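Local atomic coordinates of D-hydantoinase (Ralstonia pickettii, PDB entry 1NFG), a protein that probably catalyses the zinc-dependent, stereospecific hydrolysis of the cyclic amide bond of D-hydantoin derivatives. Residues L429-I434 against T445-F449; T58-T62 against T72-A76; G53-T58 against V340-L344. All coordinates share one frame; numbering follows the deposited sequence.

Contact 1 (L429-I434 against T445-F449); sequences LRGKVI and TDGKF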
loop_
_atom_site.group_PDB
_atom_site.type_symbol
_atom_site.label_atom_id
_atom_site.label_comp_id
_atom_site.label_asym_id
_atom_site.label_seq_id
_atom_site.Cartn_x
_atom_site.Cartn_y
_atom_site.Cartn_z
ATOM N N LEU A 429 27.715 -37.183 3.035
ATOM C CA LEU A 429 28.336 -36.070 2.335
ATOM C C LEU A 429 29.006 -36.658 1.115
ATOM O O LEU A 429 29.984 -37.384 1.235
ATOM C CB LEU A 429 29.377 -35.390 3.232
ATOM C CG LEU A 429 30.226 -34.284 2.595
ATOM C CD1 LEU A 429 29.336 -33.182 2.042
ATOM C CD2 LEU A 429 31.180 -33.720 3.634
ATOM N N ARG A 430 28.485 -36.356 -0.064
ATOM C CA ARG A 430 29.063 -36.900 -1.281
ATOM C C ARG A 430 29.336 -38.398 -1.159
ATOM O O ARG A 430 30.429 -38.873 -1.472
ATOM C CB ARG A 430 30.350 -36.155 -1.644
ATOM C CG ARG A 430 30.104 -34.973 -2.567
ATOM C CD ARG A 430 31.348 -34.155 -2.857
ATOM N NE ARG A 430 31.902 -33.549 -1.651
ATOM C CZ ARG A 430 32.908 -34.063 -0.952
ATOM N NH1 ARG A 430 33.475 -35.198 -1.343
ATOM N NH2 ARG A 430 33.355 -33.445 0.135
ATOM N N GLY A 431 28.339 -39.137 -0.683
ATOM C CA GLY A 431 28.483 -40.573 -0.567
ATOM C C GLY A 431 28.995 -41.120 0.745
ATOM O O GLY A 431 28.663 -42.248 1.111
ATOM N N LYS A 432 29.801 -40.349 1.465
ATOM C CA LYS A 432 30.327 -40.839 2.731
ATOM C C LYS A 432 29.369 -40.603 3.886
ATOM O O LYS A 432 28.779 -39.529 4.007
ATOM C CB LYS A 432 31.671 -40.180 3.046
ATOM C CG LYS A 432 32.232 -40.569 4.408
ATOM C CD LYS A 432 33.620 -39.996 4.647
ATOM C CE LYS A 432 34.129 -40.386 6.028
ATOM N NZ LYS A 432 35.513 -39.906 6.268
ATOM N N VAL A 433 29.206 -41.614 4.730
ATOM C CA VAL A 433 28.342 -41.491 5.891
ATOM C C VAL A 433 29.155 -40.721 6.923
ATOM O O VAL A 433 30.192 -41.211 7.379
ATOM C CB VAL A 433 27.973 -42.878 6.470
ATOM C CG1 VAL A 433 27.319 -42.725 7.828
ATOM C CG2 VAL A 433 27.052 -43.609 5.517
ATOM N N ILE A 434 28.709 -39.517 7.281
ATOM C CA ILE A 434 29.446 -38.727 8.263
ATOM C C ILE A 434 28.730 -38.648 9.598
ATOM O O ILE A 434 29.318 -38.276 10.608
ATOM C CB ILE A 434 29.777 -37.313 7.723
ATOM C CG1 ILE A 434 28.495 -36.545 7.390
ATOM C CG2 ILE A 434 30.668 -37.445 6.480
ATOM C CD1 ILE A 434 28.751 -35.162 6.797
ATOM N N THR A 445 38.579 -33.631 7.470
ATOM C CA THR A 445 39.202 -33.544 6.165
ATOM C C THR A 445 38.196 -33.827 5.037
ATOM O O THR A 445 38.526 -33.707 3.856
ATOM C CB THR A 445 40.389 -34.542 6.105
ATOM O OG1 THR A 445 41.044 -34.434 4.840
ATOM C CG2 THR A 445 39.903 -35.976 6.300
ATOM N N ASP A 446 36.965 -34.177 5.408
ATOM C CA ASP A 446 35.926 -34.488 4.427
ATOM C C ASP A 446 35.414 -33.295 3.622
ATOM O O ASP A 446 35.227 -33.392 2.404
ATOM C CB ASP A 446 34.722 -35.156 5.101
ATOM C CG ASP A 446 35.068 -36.488 5.748
ATOM O OD1 ASP A 446 35.880 -37.247 5.174
ATOM O OD2 ASP A 446 34.503 -36.782 6.826
ATOM N N GLY A 447 35.178 -32.175 4.309
ATOM C CA GLY A 447 34.656 -30.984 3.655
ATOM C C GLY A 447 35.531 -30.350 2.594
ATOM O O GLY A 447 36.737 -30.220 2.769
ATOM N N LYS A 448 34.920 -29.943 1.488
ATOM C CA LYS A 448 35.660 -29.309 0.409
ATOM C C LYS A 448 35.037 -27.977 0.013
ATOM O O LYS A 448 33.835 -27.760 0.171
ATOM C CB LYS A 448 35.724 -30.231 -0.813
ATOM C CG LYS A 448 36.404 -31.568 -0.550
ATOM C CD LYS A 448 37.731 -31.383 0.198
ATOM C CE LYS A 448 38.423 -32.708 0.528
ATOM N NZ LYS A 448 39.077 -33.290 -0.675
ATOM N N PHE A 449 35.869 -27.079 -0.497
ATOM C CA PHE A 449 35.410 -25.770 -0.931
ATOM C C PHE A 449 34.611 -25.910 -2.233
ATOM O O PHE A 449 34.881 -26.801 -3.045
ATOM C CB PHE A 449 36.612 -24.846 -1.147
ATOM C CG PHE A 449 36.249 -23.504 -1.699
ATOM C CD1 PHE A 449 35.725 -22.515 -0.870
ATOM C CD2 PHE A 449 36.394 -23.240 -3.058
ATOM C CE1 PHE A 449 35.352 -21.285 -1.392
ATOM C CE2 PHE A 449 36.024 -22.014 -3.591
ATOM C CZ PHE A 449 35.501 -21.032 -2.759
#
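L429 and D446 mark the closest approach of the two backbones, with their CA atoms 8.0 Å apart, so side chains do the bridging. Residues 429-432 form a type I' turn, closed by L429 N to K432 O and K432 N to L429 O; it is the tight connection of an antiparallel beta hairpin. The segment 445-449 runs past it as irregular chain. From one end of the turn K432 reaches out fully extended, its CG anti to the backbone N (chi1 176°), and meets D446 nearly at a right angle. K432 NZ forms a salt bridge with D446 OD1 at 2.9 Å on the syn side of the carboxylate, and a weak second bond of 3.3 Å joins it to D446 OD2. That second oxygen also accepts from E443 N. R430 bends at chi3 and presents its guanidinium edge to the backbone: R430 NH2 donates to D446 O at 2.9 Å, with the oxygen in the guanidinium plane. L429 CD2 touches the D446 methylene, 4.1 Å from D446 CB. R430 NH2 also pairs with D118, whose OD1 accepts from K448 N. The hairpin of strands 419-429 and 432-436 is thereby tied, through the C-terminal loop, to the start of strand 118-124.

Contact 2 (T58-T62 against T72-A76); sequences THVET and TFATA. With ZN (zinc ion), chain E.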
loop_
_atom_site.group_PDB
_atom_site.type_symbol
_atom_site.label_atom_id
_atom_site.label_comp_id
_atom_site.label_asym_id
_atom_site.label_seq_id
_atom_site.Cartn_x
_atom_site.Cartn_y
_atom_site.Cartn_z
ATOM N N THR A 58 26.172 -18.238 7.453
ATOM C CA THR A 58 26.900 -18.627 8.655
ATOM C C THR A 58 28.133 -17.773 8.916
ATOM O O THR A 58 28.718 -17.185 8.001
ATOM C CB THR A 58 27.381 -20.098 8.596
ATOM O OG1 THR A 58 28.210 -20.287 7.439
ATOM C CG2 THR A 58 26.208 -21.044 8.538
ATOM N N HIS A 59 28.509 -17.716 10.188
ATOM C CA HIS A 59 29.691 -16.996 10.647
ATOM C C HIS A 59 30.363 -18.010 11.559
ATOM O O HIS A 59 30.516 -17.805 12.764
ATOM C CB HIS A 59 29.286 -15.745 11.422
ATOM C CG HIS A 59 28.484 -14.772 10.613
ATOM N ND1 HIS A 59 28.964 -14.193 9.458
ATOM C CD2 HIS A 59 27.234 -14.283 10.789
ATOM C CE1 HIS A 59 28.044 -13.387 8.957
ATOM N NE2 HIS A 59 26.985 -13.425 9.745
ATOM N N VAL A 60 30.727 -19.129 10.943
ATOM C CA VAL A 60 31.358 -20.264 11.595
ATOM C C VAL A 60 32.553 -19.939 12.504
ATOM O O VAL A 60 32.642 -20.453 13.621
ATOM C CB VAL A 60 31.766 -21.285 10.517
ATOM C CG1 VAL A 60 32.577 -22.377 11.116
ATOM C CG2 VAL A 60 30.518 -21.865 9.875
ATOM N N GLU A 61 33.462 -19.092 12.025
ATOM C CA GLU A 61 34.644 -18.694 12.792
ATOM C C GLU A 61 34.825 -17.186 12.658
ATOM O O GLU A 61 35.026 -16.667 11.561
ATOM C CB GLU A 61 35.884 -19.411 12.264
ATOM C CG GLU A 61 36.878 -19.793 13.339
ATOM C CD GLU A 61 38.045 -20.575 12.780
ATOM O OE1 GLU A 61 38.958 -19.949 12.213
ATOM O OE2 GLU A 61 38.044 -21.818 12.890
ATOM N N THR A 62 34.775 -16.486 13.782
ATOM C CA THR A 62 34.885 -15.036 13.766
ATOM C C THR A 62 35.720 -14.449 14.892
ATOM O O THR A 62 35.921 -15.081 15.930
ATOM C CB THR A 62 33.463 -14.415 13.813
ATOM O OG1 THR A 62 32.939 -14.340 12.485
ATOM C CG2 THR A 62 33.471 -13.032 14.439
ATOM N N THR A 72 34.677 -22.847 15.807
ATOM C CA THR A 72 35.691 -22.718 14.772
ATOM C C THR A 72 35.077 -23.379 13.551
ATOM O O THR A 72 33.995 -23.956 13.634
ATOM C CB THR A 72 36.988 -23.472 15.134
ATOM O OG1 THR A 72 36.696 -24.861 15.337
ATOM C CG2 THR A 72 37.607 -22.891 16.395
ATOM N N PHE A 73 35.758 -23.302 12.420
ATOM C CA PHE A 73 35.248 -23.922 11.213
ATOM C C PHE A 73 35.019 -25.420 11.441
ATOM O O PHE A 73 34.126 -26.018 10.845
ATOM C CB PHE A 73 36.233 -23.701 10.076
ATOM C CG PHE A 73 35.608 -23.155 8.836
ATOM C CD1 PHE A 73 34.883 -23.981 7.985
ATOM C CD2 PHE A 73 35.748 -21.812 8.510
ATOM C CE1 PHE A 73 34.307 -23.472 6.817
ATOM C CE2 PHE A 73 35.180 -21.292 7.352
ATOM C CZ PHE A 73 34.459 -22.121 6.502
ATOM N N ALA A 74 35.820 -26.016 12.321
ATOM C CA ALA A 74 35.715 -27.440 12.620
ATOM C C ALA A 74 34.557 -27.787 13.551
ATOM O O ALA A 74 33.784 -28.696 13.264
ATOM C CB ALA A 74 37.015 -27.935 13.215
ATOM N N THR A 75 34.444 -27.079 14.670
ATOM C CA THR A 75 33.373 -27.344 15.626
ATOM C C THR A 75 31.990 -27.043 15.061
ATOM O O THR A 75 31.018 -27.719 15.391
ATOM C CB THR A 75 33.536 -26.510 16.912
ATOM O OG1 THR A 75 33.676 -25.125 16.569
ATOM C CG2 THR A 75 34.740 -26.969 17.698
ATOM N N ALA A 76 31.897 -26.023 14.216
ATOM C CA ALA A 76 30.610 -25.651 13.639
ATOM C C ALA A 76 30.139 -26.644 12.582
ATOM O O ALA A 76 29.009 -27.135 12.655
ATOM C CB ALA A 76 30.685 -24.242 13.043
HETATM ZN ZN ZN E . 24.977 -12.254 9.597
#
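V60 and E61 follow directly on the HxH zinc motif of the amidohydrolase TIM barrel (H57 and H59), and they meet the capped N-terminal end of helix 73-82. The metal side of this loop is held by H59, whose NE2 binds zinc at 2.3 Å; H57 and D313 bind the same ion. Two residues on, E61 reaches the helix. Its side chain, extended beyond CG, passes T72 at an oblique angle, and E61 OE2 accepts from F73 N at 2.8 Å with an N-H...O angle of 162°, the donor sitting above the carboxylate plane. A carboxylate at the positive end of a helix would be expected to be stabilised as the anion. T72 and T75 complete a capping box there: T72 OG1 accepts from T75 N at 3.2 Å, and T72 N donates to T75 OG1 at 2.6 Å. D71 also bonds to that T75 hydroxyl. V60 makes the apolar part of the contact, touching both F73 and the methyl of A76. V60 CG1, placed anti to the backbone N (chi1 172°), lies over one face of the F73 ring in a CH-pi contact, 4.2 Å from the centroid and 25° off the ring normal.

Contact 3 (G53-T58 against V340-L344); sequences GIDVHT and VEERL. With ZN (zinc ion), chain E.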
loop_
_atom_site.group_PDB
_atom_site.type_symbol
_atom_site.label_atom_id
_atom_site.label_comp_id
_atom_site.label_asym_id
_atom_site.label_seq_id
_atom_site.Cartn_x
_atom_site.Cartn_y
_atom_site.Cartn_z
ATOM N N GLY A 53 20.856 -30.413 3.965
ATOM C CA GLY A 53 20.597 -29.012 4.244
ATOM C C GLY A 53 21.680 -28.089 3.704
ATOM O O GLY A 53 22.849 -28.462 3.625
ATOM N N ILE A 54 21.291 -26.876 3.329
ATOM C CA ILE A 54 22.235 -25.901 2.799
ATOM C C ILE A 54 22.030 -24.554 3.482
ATOM O O ILE A 54 21.059 -23.855 3.203
ATOM C CB ILE A 54 22.053 -25.732 1.287
ATOM C CG1 ILE A 54 22.371 -27.058 0.584
ATOM C CG2 ILE A 54 22.948 -24.614 0.780
ATOM C CD1 ILE A 54 22.187 -27.018 -0.912
ATOM N N ASP A 55 22.952 -24.195 4.372
ATOM C CA ASP A 55 22.856 -22.947 5.121
ATOM C C ASP A 55 23.729 -21.844 4.518
ATOM O O ASP A 55 24.933 -21.796 4.759
ATOM C CB ASP A 55 23.264 -23.198 6.570
ATOM C CG ASP A 55 22.874 -22.070 7.477
ATOM O OD1 ASP A 55 22.689 -20.941 6.968
ATOM O OD2 ASP A 55 22.764 -22.311 8.697
ATOM N N VAL A 56 23.118 -20.949 3.749
ATOM C CA VAL A 56 23.863 -19.876 3.104
ATOM C C VAL A 56 24.127 -18.643 3.966
ATOM O O VAL A 56 24.480 -17.586 3.445
ATOM C CB VAL A 56 23.162 -19.430 1.793
ATOM C CG1 VAL A 56 22.955 -20.640 0.892
ATOM C CG2 VAL A 56 21.832 -18.741 2.099
ATOM N N HIS A 57 23.972 -18.764 5.279
ATOM C CA HIS A 57 24.225 -17.617 6.145
ATOM C C HIS A 57 24.856 -18.029 7.468
ATOM O O HIS A 57 24.164 -18.148 8.483
ATOM C CB HIS A 57 22.925 -16.849 6.404
ATOM C CG HIS A 57 23.122 -15.509 7.050
ATOM N ND1 HIS A 57 22.240 -14.462 6.872
ATOM C CD2 HIS A 57 24.096 -15.042 7.867
ATOM C CE1 HIS A 57 22.666 -13.411 7.548
ATOM N NE2 HIS A 57 23.790 -13.735 8.160
ATOM N N THR A 58 26.172 -18.238 7.453
ATOM C CA THR A 58 26.900 -18.627 8.655
ATOM C C THR A 58 28.133 -17.773 8.916
ATOM O O THR A 58 28.718 -17.185 8.001
ATOM C CB THR A 58 27.381 -20.098 8.596
ATOM O OG1 THR A 58 28.210 -20.287 7.439
ATOM C CG2 THR A 58 26.208 -21.044 8.538
ATOM N N VAL A 340 23.208 -23.183 13.671
ATOM C CA VAL A 340 23.484 -23.953 12.458
ATOM C C VAL A 340 23.016 -25.402 12.570
ATOM O O VAL A 340 22.605 -26.005 11.577
ATOM C CB VAL A 340 24.998 -23.937 12.088
ATOM C CG1 VAL A 340 25.785 -24.842 13.025
ATOM C CG2 VAL A 340 25.183 -24.357 10.637
ATOM N N GLU A 341 23.056 -25.954 13.779
ATOM C CA GLU A 341 22.646 -27.339 13.979
ATOM C C GLU A 341 21.137 -27.526 14.079
ATOM O O GLU A 341 20.587 -28.466 13.511
ATOM C CB GLU A 341 23.294 -27.924 15.238
ATOM C CG GLU A 341 23.224 -29.452 15.282
ATOM C CD GLU A 341 23.862 -30.053 16.518
ATOM O OE1 GLU A 341 24.956 -29.599 16.918
ATOM O OE2 GLU A 341 23.269 -30.995 17.088
ATOM N N GLU A 342 20.477 -26.627 14.799
ATOM C CA GLU A 342 19.039 -26.711 14.999
ATOM C C GLU A 342 18.183 -26.280 13.813
ATOM O O GLU A 342 17.006 -26.641 13.741
ATOM C CB GLU A 342 18.636 -25.882 16.222
ATOM C CG GLU A 342 19.350 -26.274 17.505
ATOM C CD GLU A 342 20.627 -25.482 17.753
ATOM O OE1 GLU A 342 21.371 -25.201 16.788
ATOM O OE2 GLU A 342 20.894 -25.155 18.930
ATOM N N ARG A 343 18.772 -25.538 12.877
ATOM C CA ARG A 343 18.022 -25.025 11.732
ATOM C C ARG A 343 16.964 -25.951 11.133
ATOM O O ARG A 343 15.777 -25.636 11.183
ATOM C CB ARG A 343 18.964 -24.551 10.616
ATOM C CG ARG A 343 18.216 -23.810 9.494
ATOM C CD ARG A 343 19.123 -23.317 8.371
ATOM N NE ARG A 343 19.850 -24.406 7.726
ATOM C CZ ARG A 343 19.816 -24.661 6.423
ATOM N NH1 ARG A 343 19.086 -23.900 5.617
ATOM N NH2 ARG A 343 20.512 -25.675 5.923
ATOM N N LEU A 344 17.377 -27.084 10.574
ATOM C CA LEU A 344 16.417 -27.997 9.956
ATOM C C LEU A 344 15.299 -28.459 10.881
ATOM O O LEU A 344 14.124 -28.347 10.531
ATOM C CB LEU A 344 17.121 -29.227 9.367
ATOM C CG LEU A 344 18.054 -29.075 8.160
ATOM C CD1 LEU A 344 17.798 -30.209 7.204
ATOM C CD2 LEU A 344 17.828 -27.765 7.453
HETATM ZN ZN ZN E . 24.977 -12.254 9.597
HETATM O O HOH W 1 22.107 -24.924 9.289
#
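R343 brings its guanidinium edge-on to the backbone at G53 and I54, with D55 over one face and L344 CD2, from its own segment, over the other. Its chain bends at chi3 (59°), which turns that edge to the strand. The direct bond across the contact is modest: R343 NH1 to I54 O is 3.1 Å long and weak. Further partners of the guanidinium lie outside the two segments: V310 O for NH1 and T85 OG1 for NH2.

The carboxylate of D55 is stacked on the guanidinium with the two planes 29° apart. Because D55 OD2 stands well out of the guanidinium plane, its 3.7 Å separation from R343 NE is a long salt bridge of charges alone, to which no N-H points. A water bridges the two side chains. It accepts from R343 NE at 2.8 Å, donates to D55 OD2 at 2.8 Å, and donates to V340 O at 2.6 Å. V340 CG2 packs against D55 OD2 and the T58 methyl CG2.

Farther out, S312 OG also bonds to D55 OD2, while D55 OD1 turns back on its own strand. D55 OD1 accepts from H57 N at 3.0 Å with an angle of 158°, on the anti side of the carboxylate, forming an Asx turn. That turn is consistent with D55 helping to set the backbone at H57, whose NE2 binds zinc at 2.4 Å and whose ND1 bonds to E260.

D55 is thus a second-shell residue, bonded to the backbone of a zinc ligand on one side and stacked on R343 on the other. Water, hydroxyl and backbone N-H all grip its carboxylate, and the nearby positive charge would be expected to favour its ionised form inside the buried core of the barrel.

Followed from the N terminus, contact 3 opens at 53-58, in strand 48-58, and T58 passes straight on into contact 2. Contact 2 closes a short loop at 72-76, fastening the loop after strand 48-58 to the start of helix 73-82. Contact 3 closes only at 340-344, joining strand 48-58 to the start of helix 343-352, so contact 2 is nested within it; the two touch where A76 O lies 4.0 Å from V340 CG1, and both include a ligand of one zinc ion. Contact 1 follows in series, closing a short loop near the C terminus. Its centre lies about 17 Å from that of contact 2, away from the metal site, tying a beta hairpin to the C-terminal tail.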